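Local coordinates for microcin B17-processing protein McbC (Escherichia coli str. K-12 substr. MG1655, PDB 6GRH) that acts as a flavin mononucleotide-containing oxidoreductase of the nitroreductase family, needed to convert the inactive microcin B17 precursor into the active peptide, at residues D[127-132]-D[215-220]; D[138-143]-D[184-189]; D[169-172]-D[178-181]. One frame throughout, in Å; residues are numbered along the deposited sequence.

Contact 1: residues D[127-132]-D[215-220]; sequences YPIEVF and GSMYQN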
loop_
_atom_site.group_PDB
_atom_site.type_symbol
_atom_site.label_atom_id
_atom_site.label_comp_id
_atom_site.label_asym_id
_atom_site.label_seq_id
_atom_site.Cartn_x
_atom_site.Cartn_y
_atom_site.Cartn_z
ATOM N N TYR D 127 -7.608 -19.592 -16.527
ATOM C CA TYR D 127 -7.110 -18.888 -17.738
ATOM C C TYR D 127 -7.489 -17.401 -17.801
ATOM O O TYR D 127 -8.217 -16.961 -18.718
ATOM C CB TYR D 127 -7.558 -19.649 -18.989
ATOM C CG TYR D 127 -6.901 -20.991 -19.048
ATOM C CD1 TYR D 127 -5.596 -21.108 -19.521
ATOM C CD2 TYR D 127 -7.533 -22.130 -18.539
ATOM C CE1 TYR D 127 -4.944 -22.333 -19.534
ATOM C CE2 TYR D 127 -6.903 -23.373 -18.568
ATOM C CZ TYR D 127 -5.600 -23.468 -19.061
ATOM O OH TYR D 127 -4.935 -24.667 -19.062
ATOM N N PRO D 128 -6.958 -16.600 -16.864
ATOM C CA PRO D 128 -7.356 -15.186 -16.797
ATOM C C PRO D 128 -6.681 -14.239 -17.779
ATOM O O PRO D 128 -6.952 -13.041 -17.727
ATOM C CB PRO D 128 -6.940 -14.782 -15.356
ATOM C CG PRO D 128 -5.741 -15.635 -15.100
ATOM C CD PRO D 128 -6.113 -16.969 -15.703
ATOM N N ILE D 129 -5.784 -14.748 -18.621
ATOM C CA ILE D 129 -5.006 -13.927 -19.512
ATOM C C ILE D 129 -5.613 -14.034 -20.887
ATOM O O ILE D 129 -5.854 -15.126 -21.374
ATOM C CB ILE D 129 -3.522 -14.377 -19.550
ATOM C CG1 ILE D 129 -2.928 -14.331 -18.163
ATOM C CG2 ILE D 129 -2.702 -13.553 -20.548
ATOM C CD1 ILE D 129 -3.045 -12.993 -17.464
ATOM N N GLU D 130 -5.843 -12.887 -21.513
ATOM C CA GLU D 130 -6.389 -12.809 -22.864
ATOM C C GLU D 130 -5.294 -12.413 -23.843
ATOM O O GLU D 130 -4.405 -11.608 -23.510
ATOM C CB GLU D 130 -7.511 -11.787 -22.903
ATOM C CG GLU D 130 -8.635 -12.113 -21.924
ATOM C CD GLU D 130 -9.306 -13.464 -22.172
ATOM O OE1 GLU D 130 -9.567 -13.825 -23.330
ATOM O OE2 GLU D 130 -9.602 -14.174 -21.183
ATOM N N VAL D 131 -5.341 -12.992 -25.037
ATOM C CA VAL D 131 -4.395 -12.643 -26.106
ATOM C C VAL D 131 -5.088 -11.794 -27.168
ATOM O O VAL D 131 -6.121 -12.184 -27.727
ATOM C CB VAL D 131 -3.839 -13.885 -26.842
ATOM C CG1 VAL D 131 -2.744 -13.479 -27.843
ATOM C CG2 VAL D 131 -3.319 -14.896 -25.859
ATOM N N PHE D 132 -4.487 -10.654 -27.466
ATOM C CA PHE D 132 -4.956 -9.787 -28.518
ATOM C C PHE D 132 -3.907 -9.736 -29.632
ATOM O O PHE D 132 -2.707 -9.800 -29.371
ATOM C CB PHE D 132 -5.230 -8.401 -27.960
ATOM C CG PHE D 132 -6.460 -8.320 -27.082
ATOM C CD1 PHE D 132 -6.389 -8.640 -25.741
ATOM C CD2 PHE D 132 -7.687 -7.915 -27.606
ATOM C CE1 PHE D 132 -7.518 -8.542 -24.918
ATOM C CE2 PHE D 132 -8.822 -7.821 -26.800
ATOM C CZ PHE D 132 -8.744 -8.160 -25.458
ATOM N N GLY D 215 3.746 -15.531 -18.904
ATOM C CA GLY D 215 5.048 -15.984 -19.311
ATOM C C GLY D 215 5.003 -17.355 -19.953
ATOM O O GLY D 215 5.720 -17.585 -20.943
ATOM N N SER D 216 4.160 -18.272 -19.427
ATOM C CA SER D 216 4.001 -19.563 -20.090
ATOM C C SER D 216 3.428 -19.389 -21.503
ATOM O O SER D 216 3.752 -20.164 -22.444
ATOM C CB SER D 216 3.145 -20.550 -19.259
ATOM O OG SER D 216 1.789 -20.164 -19.240
ATOM N N MET D 217 2.569 -18.398 -21.665
ATOM C CA MET D 217 1.938 -18.158 -22.959
ATOM C C MET D 217 2.919 -17.575 -23.958
ATOM O O MET D 217 3.054 -18.108 -25.059
ATOM C CB MET D 217 0.700 -17.291 -22.833
ATOM C CG MET D 217 -0.372 -17.974 -22.016
ATOM S SD MET D 217 -1.667 -16.844 -21.522
ATOM C CE MET D 217 -2.405 -16.492 -23.111
ATOM N N TYR D 218 3.624 -16.502 -23.605
ATOM C CA TYR D 218 4.552 -15.944 -24.584
ATOM C C TYR D 218 5.708 -16.906 -24.894
ATOM O O TYR D 218 6.272 -16.856 -25.990
ATOM C CB TYR D 218 5.021 -14.527 -24.244
ATOM C CG TYR D 218 5.983 -14.317 -23.089
ATOM C CD1 TYR D 218 7.238 -14.904 -23.058
ATOM C CD2 TYR D 218 5.656 -13.427 -22.062
ATOM C CE1 TYR D 218 8.112 -14.659 -21.999
ATOM C CE2 TYR D 218 6.527 -13.164 -21.007
ATOM C CZ TYR D 218 7.754 -13.771 -20.983
ATOM O OH TYR D 218 8.606 -13.531 -19.928
ATOM N N GLN D 219 6.040 -17.783 -23.948
ATOM C CA GLN D 219 7.105 -18.751 -24.163
ATOM C C GLN D 219 6.711 -19.778 -25.226
ATOM O O GLN D 219 7.516 -20.103 -26.083
ATOM C CB GLN D 219 7.491 -19.452 -22.856
ATOM C CG GLN D 219 8.692 -20.395 -22.961
ATOM C CD GLN D 219 9.992 -19.742 -23.442
ATOM O OE1 GLN D 219 10.152 -18.509 -23.408
ATOM N NE2 GLN D 219 10.939 -20.587 -23.909
ATOM N N ASN D 220 5.480 -20.268 -25.175
ATOM C CA ASN D 220 4.938 -21.103 -26.258
ATOM C C ASN D 220 5.024 -20.398 -27.612
ATOM O O ASN D 220 5.340 -21.028 -28.637
ATOM C CB ASN D 220 3.475 -21.488 -25.999
ATOM C CG ASN D 220 3.336 -22.758 -25.207
ATOM O OD1 ASN D 220 4.313 -23.270 -24.672
ATOM N ND2 ASN D 220 2.095 -23.270 -25.110
#

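Contact 2: residues D[138-143]-D[184-189]; sequences ENTENW and KPHFAL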
loop_
_atom_site.group_PDB
_atom_site.type_symbol
_atom_site.label_atom_id
_atom_site.label_comp_id
_atom_site.label_asym_id
_atom_site.label_seq_id
_atom_site.Cartn_x
_atom_site.Cartn_y
_atom_site.Cartn_z
ATOM N N GLU D 138 0.945 -2.593 -43.311
ATOM C CA GLU D 138 0.088 -2.835 -44.467
ATOM C C GLU D 138 0.596 -3.986 -45.341
ATOM O O GLU D 138 -0.128 -4.435 -46.215
ATOM C CB GLU D 138 -0.126 -1.555 -45.294
ATOM C CG GLU D 138 -0.810 -0.422 -44.510
ATOM C CD GLU D 138 -2.158 -0.793 -43.855
ATOM O OE1 GLU D 138 -2.973 -1.558 -44.450
ATOM O OE2 GLU D 138 -2.413 -0.290 -42.735
ATOM N N ASN D 139 1.823 -4.458 -45.096
ATOM C CA ASN D 139 2.319 -5.694 -45.711
ATOM C C ASN D 139 1.912 -6.971 -44.969
ATOM O O ASN D 139 2.366 -8.061 -45.307
ATOM C CB ASN D 139 3.847 -5.648 -45.892
ATOM C CG ASN D 139 4.257 -5.172 -47.260
ATOM O OD1 ASN D 139 3.673 -5.569 -48.272
ATOM N ND2 ASN D 139 5.297 -4.354 -47.307
ATOM N N THR D 140 1.064 -6.840 -43.959
ATOM C CA THR D 140 0.463 -7.989 -43.317
ATOM C C THR D 140 -0.931 -8.178 -43.928
ATOM O O THR D 140 -1.709 -7.220 -44.018
ATOM C CB THR D 140 0.380 -7.770 -41.806
ATOM O OG1 THR D 140 1.695 -7.505 -41.292
ATOM C CG2 THR D 140 -0.224 -9.010 -41.104
ATOM N N GLU D 141 -1.227 -9.395 -44.379
ATOM C CA GLU D 141 -2.555 -9.737 -44.906
ATOM C C GLU D 141 -3.569 -9.616 -43.749
ATOM O O GLU D 141 -3.188 -9.742 -42.587
ATOM C CB GLU D 141 -2.541 -11.169 -45.448
ATOM C CG GLU D 141 -3.546 -11.450 -46.547
ATOM C CD GLU D 141 -3.599 -12.920 -46.987
ATOM O OE1 GLU D 141 -2.915 -13.796 -46.396
ATOM O OE2 GLU D 141 -4.363 -13.196 -47.936
ATOM N N ASN D 142 -4.834 -9.367 -44.063
ATOM C CA ASN D 142 -5.873 -9.179 -43.049
ATOM C C ASN D 142 -7.088 -10.089 -43.281
ATOM O O ASN D 142 -7.357 -10.491 -44.398
ATOM C CB ASN D 142 -6.313 -7.714 -43.032
ATOM C CG ASN D 142 -6.785 -7.253 -41.661
ATOM O OD1 ASN D 142 -6.990 -8.051 -40.742
ATOM N ND2 ASN D 142 -6.985 -5.957 -41.528
ATOM N N TRP D 143 -7.807 -10.404 -42.203
ATOM C CA TRP D 143 -9.023 -11.223 -42.283
ATOM C C TRP D 143 -10.223 -10.364 -42.645
ATOM O O TRP D 143 -11.029 -10.737 -43.472
ATOM C CB TRP D 143 -9.293 -11.918 -40.951
ATOM C CG TRP D 143 -8.280 -12.937 -40.606
ATOM C CD1 TRP D 143 -8.316 -14.270 -40.918
ATOM C CD2 TRP D 143 -7.063 -12.721 -39.900
ATOM N NE1 TRP D 143 -7.198 -14.896 -40.421
ATOM C CE2 TRP D 143 -6.408 -13.963 -39.806
ATOM C CE3 TRP D 143 -6.458 -11.594 -39.333
ATOM C CZ2 TRP D 143 -5.176 -14.110 -39.168
ATOM C CZ3 TRP D 143 -5.227 -11.743 -38.701
ATOM C CH2 TRP D 143 -4.602 -12.989 -38.629
ATOM N N LYS D 184 10.222 -2.281 -38.023
ATOM C CA LYS D 184 8.866 -2.461 -38.502
ATOM C C LYS D 184 8.444 -3.929 -38.462
ATOM O O LYS D 184 8.586 -4.652 -39.438
ATOM C CB LYS D 184 8.728 -1.856 -39.891
ATOM C CG LYS D 184 8.835 -0.341 -39.860
ATOM C CD LYS D 184 8.363 0.279 -41.157
ATOM C CE LYS D 184 9.444 0.242 -42.216
ATOM N NZ LYS D 184 10.487 1.283 -41.961
ATOM N N PRO D 185 7.945 -4.383 -37.297
ATOM C CA PRO D 185 7.343 -5.705 -37.197
ATOM C C PRO D 185 6.034 -5.805 -37.991
ATOM O O PRO D 185 5.374 -4.796 -38.223
ATOM C CB PRO D 185 7.100 -5.887 -35.696
ATOM C CG PRO D 185 7.548 -4.641 -35.025
ATOM C CD PRO D 185 7.829 -3.609 -36.058
ATOM N N HIS D 186 5.662 -7.021 -38.386
ATOM C CA HIS D 186 4.393 -7.269 -39.071
ATOM C C HIS D 186 3.196 -7.232 -38.132
ATOM O O HIS D 186 2.134 -6.733 -38.490
ATOM C CB HIS D 186 4.414 -8.617 -39.799
ATOM C CG HIS D 186 5.192 -8.602 -41.080
ATOM N ND1 HIS D 186 6.534 -8.917 -41.144
ATOM C CD2 HIS D 186 4.812 -8.317 -42.344
ATOM C CE1 HIS D 186 6.943 -8.837 -42.398
ATOM N NE2 HIS D 186 5.920 -8.464 -43.146
ATOM N N PHE D 187 3.352 -7.794 -36.940
ATOM C CA PHE D 187 2.263 -7.840 -35.992
ATOM C C PHE D 187 2.785 -7.978 -34.583
ATOM O O PHE D 187 3.978 -8.202 -34.383
ATOM C CB PHE D 187 1.273 -8.971 -36.358
ATOM C CG PHE D 187 1.808 -10.373 -36.194
ATOM C CD1 PHE D 187 2.538 -10.980 -37.196
ATOM C CD2 PHE D 187 1.503 -11.116 -35.053
ATOM C CE1 PHE D 187 2.991 -12.304 -37.073
ATOM C CE2 PHE D 187 1.974 -12.418 -34.907
ATOM C CZ PHE D 187 2.710 -13.015 -35.935
ATOM N N ALA D 188 1.885 -7.795 -33.616
ATOM C CA ALA D 188 2.183 -8.043 -32.214
ATOM C C ALA D 188 1.127 -8.892 -31.568
ATOM O O ALA D 188 -0.008 -8.910 -32.000
ATOM C CB ALA D 188 2.308 -6.733 -31.461
ATOM N N LEU D 189 1.521 -9.599 -30.519
ATOM C CA LEU D 189 0.564 -10.155 -29.572
ATOM C C LEU D 189 0.644 -9.308 -28.316
ATOM O O LEU D 189 1.742 -8.918 -27.892
ATOM C CB LEU D 189 0.829 -11.631 -29.285
ATOM C CG LEU D 189 0.687 -12.578 -30.480
ATOM C CD1 LEU D 189 1.028 -13.984 -30.034
ATOM C CD2 LEU D 189 -0.708 -12.493 -31.107
#

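Contact 3: residues D[169-172]-D[178-181]; sequences SLYR and DSER. With FMN (flavin mononucleotide), chain O.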
loop_
_atom_site.group_PDB
_atom_site.type_symbol
_atom_site.label_atom_id
_atom_site.label_comp_id
_atom_site.label_asym_id
_atom_site.label_seq_id
_atom_site.Cartn_x
_atom_site.Cartn_y
_atom_site.Cartn_z
ATOM N N SER D 169 -1.231 4.141 -35.605
ATOM C CA SER D 169 -1.597 4.408 -34.195
ATOM C C SER D 169 -1.241 3.247 -33.280
ATOM O O SER D 169 -0.748 3.453 -32.173
ATOM C CB SER D 169 -3.097 4.667 -34.039
ATOM O OG SER D 169 -3.503 5.773 -34.811
ATOM N N LEU D 170 -1.529 2.027 -33.731
ATOM C CA LEU D 170 -1.204 0.844 -32.962
ATOM C C LEU D 170 0.270 0.699 -32.770
ATOM O O LEU D 170 0.704 0.373 -31.683
ATOM C CB LEU D 170 -1.681 -0.450 -33.630
ATOM C CG LEU D 170 -3.064 -0.954 -33.315
ATOM C CD1 LEU D 170 -3.362 -2.142 -34.219
ATOM C CD2 LEU D 170 -3.188 -1.321 -31.838
ATOM N N TYR D 171 1.018 0.855 -33.862
ATOM C CA TYR D 171 2.475 0.785 -33.829
ATOM C C TYR D 171 3.060 1.818 -32.854
ATOM O O TYR D 171 3.910 1.487 -32.030
ATOM C CB TYR D 171 3.071 0.997 -35.222
ATOM C CG TYR D 171 4.574 1.039 -35.214
ATOM C CD1 TYR D 171 5.258 2.253 -35.187
ATOM C CD2 TYR D 171 5.318 -0.134 -35.177
ATOM C CE1 TYR D 171 6.645 2.293 -35.161
ATOM C CE2 TYR D 171 6.708 -0.094 -35.165
ATOM C CZ TYR D 171 7.359 1.117 -35.159
ATOM O OH TYR D 171 8.731 1.144 -35.105
ATOM N N ARG D 172 2.591 3.054 -32.955
ATOM C CA ARG D 172 3.059 4.122 -32.074
ATOM C C ARG D 172 2.847 3.731 -30.603
ATOM O O ARG D 172 3.784 3.790 -29.800
ATOM C CB ARG D 172 2.360 5.444 -32.415
ATOM C CG ARG D 172 2.778 6.614 -31.552
ATOM C CD ARG D 172 2.101 7.908 -31.970
ATOM N NE ARG D 172 1.978 8.790 -30.804
ATOM C CZ ARG D 172 2.926 9.620 -30.352
ATOM N NH1 ARG D 172 4.108 9.748 -30.976
ATOM N NH2 ARG D 172 2.672 10.346 -29.259
ATOM N N ASP D 178 11.288 3.462 -28.065
ATOM C CA ASP D 178 12.403 2.803 -28.782
ATOM C C ASP D 178 12.019 2.288 -30.176
ATOM O O ASP D 178 12.550 1.271 -30.652
ATOM C CB ASP D 178 12.929 1.655 -27.892
ATOM C CG ASP D 178 14.407 1.316 -28.132
ATOM O OD1 ASP D 178 15.189 2.177 -28.614
ATOM O OD2 ASP D 178 14.783 0.165 -27.789
ATOM N N SER D 179 11.132 3.007 -30.858
ATOM C CA SER D 179 10.578 2.539 -32.128
ATOM C C SER D 179 11.595 2.523 -33.277
ATOM O O SER D 179 11.539 1.647 -34.142
ATOM C CB SER D 179 9.349 3.362 -32.509
ATOM O OG SER D 179 9.686 4.725 -32.599
ATOM N N GLU D 180 12.537 3.460 -33.291
ATOM C CA GLU D 180 13.563 3.430 -34.332
ATOM C C GLU D 180 14.382 2.138 -34.285
ATOM O O GLU D 180 14.645 1.535 -35.318
ATOM C CB GLU D 180 14.495 4.641 -34.257
ATOM C CG GLU D 180 15.244 4.873 -35.567
ATOM C CD GLU D 180 16.342 5.917 -35.466
ATOM O OE1 GLU D 180 16.313 6.742 -34.518
ATOM O OE2 GLU D 180 17.244 5.913 -36.338
ATOM N N ARG D 181 14.790 1.730 -33.085
ATOM C CA ARG D 181 15.577 0.512 -32.922
ATOM C C ARG D 181 14.721 -0.732 -33.230
ATOM O O ARG D 181 15.199 -1.694 -33.829
ATOM C CB ARG D 181 16.178 0.460 -31.506
ATOM C CG ARG D 181 16.707 -0.885 -31.063
ATOM C CD ARG D 181 17.593 -0.803 -29.829
ATOM N NE ARG D 181 17.799 -2.167 -29.362
ATOM C CZ ARG D 181 16.935 -2.867 -28.638
ATOM N NH1 ARG D 181 15.786 -2.333 -28.229
ATOM N NH2 ARG D 181 17.217 -4.128 -28.327
HETATM N N1 FMN O . 13.976 -6.146 -25.385
HETATM C C2 FMN O . 13.958 -4.837 -25.749
HETATM O O2 FMN O . 14.748 -4.480 -26.641
HETATM N N3 FMN O . 13.124 -3.935 -25.178
HETATM C C4 FMN O . 12.240 -4.282 -24.212
HETATM O O4 FMN O . 11.469 -3.441 -23.701
HETATM C C4A FMN O . 12.208 -5.691 -23.748
HETATM N N5 FMN O . 11.367 -6.119 -22.777
HETATM C C5A FMN O . 11.356 -7.421 -22.388
HETATM C C6 FMN O . 10.467 -7.825 -21.397
HETATM C C7 FMN O . 10.421 -9.147 -20.965
HETATM C C7M FMN O . 9.449 -9.553 -19.884
HETATM C C8 FMN O . 11.324 -10.153 -21.581
HETATM C C8M FMN O . 11.281 -11.584 -21.126
HETATM C C9 FMN O . 12.218 -9.766 -22.580
HETATM C C9A FMN O . 12.275 -8.426 -23.019
HETATM N N10 FMN O . 13.171 -7.990 -24.037
HETATM C C10 FMN O . 13.154 -6.625 -24.415
HETATM C "C1'" FMN O . 14.100 -8.904 -24.713
HETATM C "C2'" FMN O . 15.341 -9.093 -23.868
HETATM O "O2'" FMN O . 16.112 -7.876 -23.879
HETATM C "C3'" FMN O . 16.133 -10.302 -24.377
HETATM O "O3'" FMN O . 15.382 -11.503 -24.152
HETATM C "C4'" FMN O . 17.501 -10.442 -23.717
HETATM O "O4'" FMN O . 18.299 -9.301 -24.035
HETATM C "C5'" FMN O . 18.275 -11.679 -24.166
HETATM O "O5'" FMN O . 18.432 -11.645 -25.583
HETATM P P FMN O . 17.884 -12.833 -26.506
HETATM O O1P FMN O . 16.389 -12.898 -26.294
HETATM O O2P FMN O . 18.250 -12.373 -27.904
HETATM O O3P FMN O . 18.666 -14.004 -25.999
#

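Contact 1: residues D[127-132]-D[215-220]
Met-217, projecting from helix 204-227, carries this apolar contact by laying its thioether against two residues of strand 129-135, Ile-129 and Val-131. Its sulfur deals with the first of them: SD lies 3.6 Å from CG2 of Ile-129 and almost as near CB of that residue, so it rests on the branch point of the isoleucine and not on the far end of its longer arm. The CG1 arm runs off beside the backbone N (chi1 -58°), and CG2 is thereby the branch presented to the sulfur. The methionine chain then bends at chi3 (68°), which carries the methyl away from the line of the chain and down the strand toward Val-131. There CE packs 3.3 Å from CG2 of Val-131, tighter than a usual carbon-carbon contact, the two side chains running antiparallel alongside each other.

Ile-129 and Val-131, two residues apart, share one face of the strand, and the long helix is laid over that face, as in the alpha-plus-beta core of the nitroreductase fold. Tyr-191 of the neighbouring strand 187-194 and the loop residue Tyr-120 also touch Met-217.

Polar interactions belong to the margins of the contact. Glu-130, facing the other way, bonds through OE1 to His-151 in the next strand. On the helix, Gln-219 NE2 is hydrogen-bonded to Asn-220 OD1 of the second subunit, and Asn-220 OD1 accepts the matching bond from Gln-219 of that subunit, which places the helix at the dimer interface.

Contact 2: residues D[138-143]-D[184-189]
His-186, just ahead of strand 187-194, meets Thr-140 through both its backbone and its ring, and Asn-139 joins in at the ring. Followed outward, the imidazole side chain first touches the threonine hydroxyl at its root, CB of His-186 lying 3.3 Å from OG1 of Thr-140. CG stands anti to the carbonyl carbon, on the backbone N side (chi1 -77°), which turns the imidazole toward loop 138-143. The same hydroxyl then lies in the ring plane at the edge, OG1 of Thr-140 being 3.4 Å from CD2 of His-186. CD2 also approaches the backbone O of Asn-139, at 3.9 Å. At the tip, NE2 passes that carbonyl more distantly and is hydrogen-bonded to Asn-93 O, a bond that helps fix the rotation of the ring.

The polar link between the two segments is the hydrogen bond from Thr-140 OG1 to His-186 O, 2.9 Å long. OG1 comes to this oxygen strongly from the side, with a C=O...OG1 angle of 107°, and stands 38° above the carbonyl plane. One hydroxyl thus serves as donor to the histidine backbone while lying against the edge of its ring, which ties the loop to the start of the strand.

A classic beta bulge at the start of strand 187-194 sets His-186 and Phe-187 opposite the single residue Phe-262 of strand 254-263. Phe-187 stacks on Phe-262, while the His-186 backbone pairs with Leu-136, just past the end of strand 129-135. The contact therefore lies at one end of the central sheet, where the loop leading from strand 129-135 to strand 149-153 packs against helix 97-108, whose Ile-100 touches both Thr-140 and Phe-187.

Contact 3: residues D[169-172]-D[178-181]
Two consecutive helices joined by a short connection beside the flavin site bring Tyr-171, on helix 167-175, against Ser-179 in the first turn of the short helix 179-182. With CG of Tyr-171 anti to the backbone N (chi1 176°), the phenol reaches across the gap between the helices. Its ring carbon CE1 lies 3.9 Å from CB of Ser-179, an oblique approach, and the hydroxyl comes closer still, with OH of Tyr-171 3.5 Å from the same CB. OH is also 3.0 Å from Ser-179 O, but its hydrogen bond goes to Gly-183 O, just beyond the short helix, so the tyrosine meets both ends of that helix.

Arg-181 leaves the short helix with its CB directed away from the tyrosine segment and connects that helix to the cofactor. Its chain is extended from CG to NE, which carries the guanidinium to the pyrimidine end of the flavin. NH1 and NH2 converge on one oxygen, O2 of flavin mononucleotide, at 2.9 Å and 3.0 Å, and O2 lies near the guanidinium plane at its edge. NH1 has a second partner in OD2 of Asp-178, a salt bridge of 2.7 Å with OD2 15° out of that plane; the aspartate thus positions the arginine from the second shell.

Arg-233 is hydrogen-bonded to the same cofactor, and the positive charge gathered there could help stabilise negative charge around N1 and O2 of the reduced flavin. Arg-117 of the second subunit also bonds to the cofactor, giving the site shared between two subunits that is characteristic of nitroreductase-family dimers.

Contacts 1 and 2 are buried and reach the same antiparallel sheet through the neighbouring strands 129-135 and 187-194, whereas contact 3 lies at the surface and joins two helices. The chemistry follows: purely apolar packing in contact 1, near the centre of the chain; a hydroxyl-to-carbonyl bond in contact 2, toward the sheet's end; and aromatic packing beside a charged, cofactor-binding group in contact 3. The first two meet where Leu-189 packs on Val-131 and Phe-132. The second and third meet where Pro-185 touches the ring of Tyr-171, a short loop leading from helix 179-182 to strand 187-194. Contacts 1 and 3 do not touch.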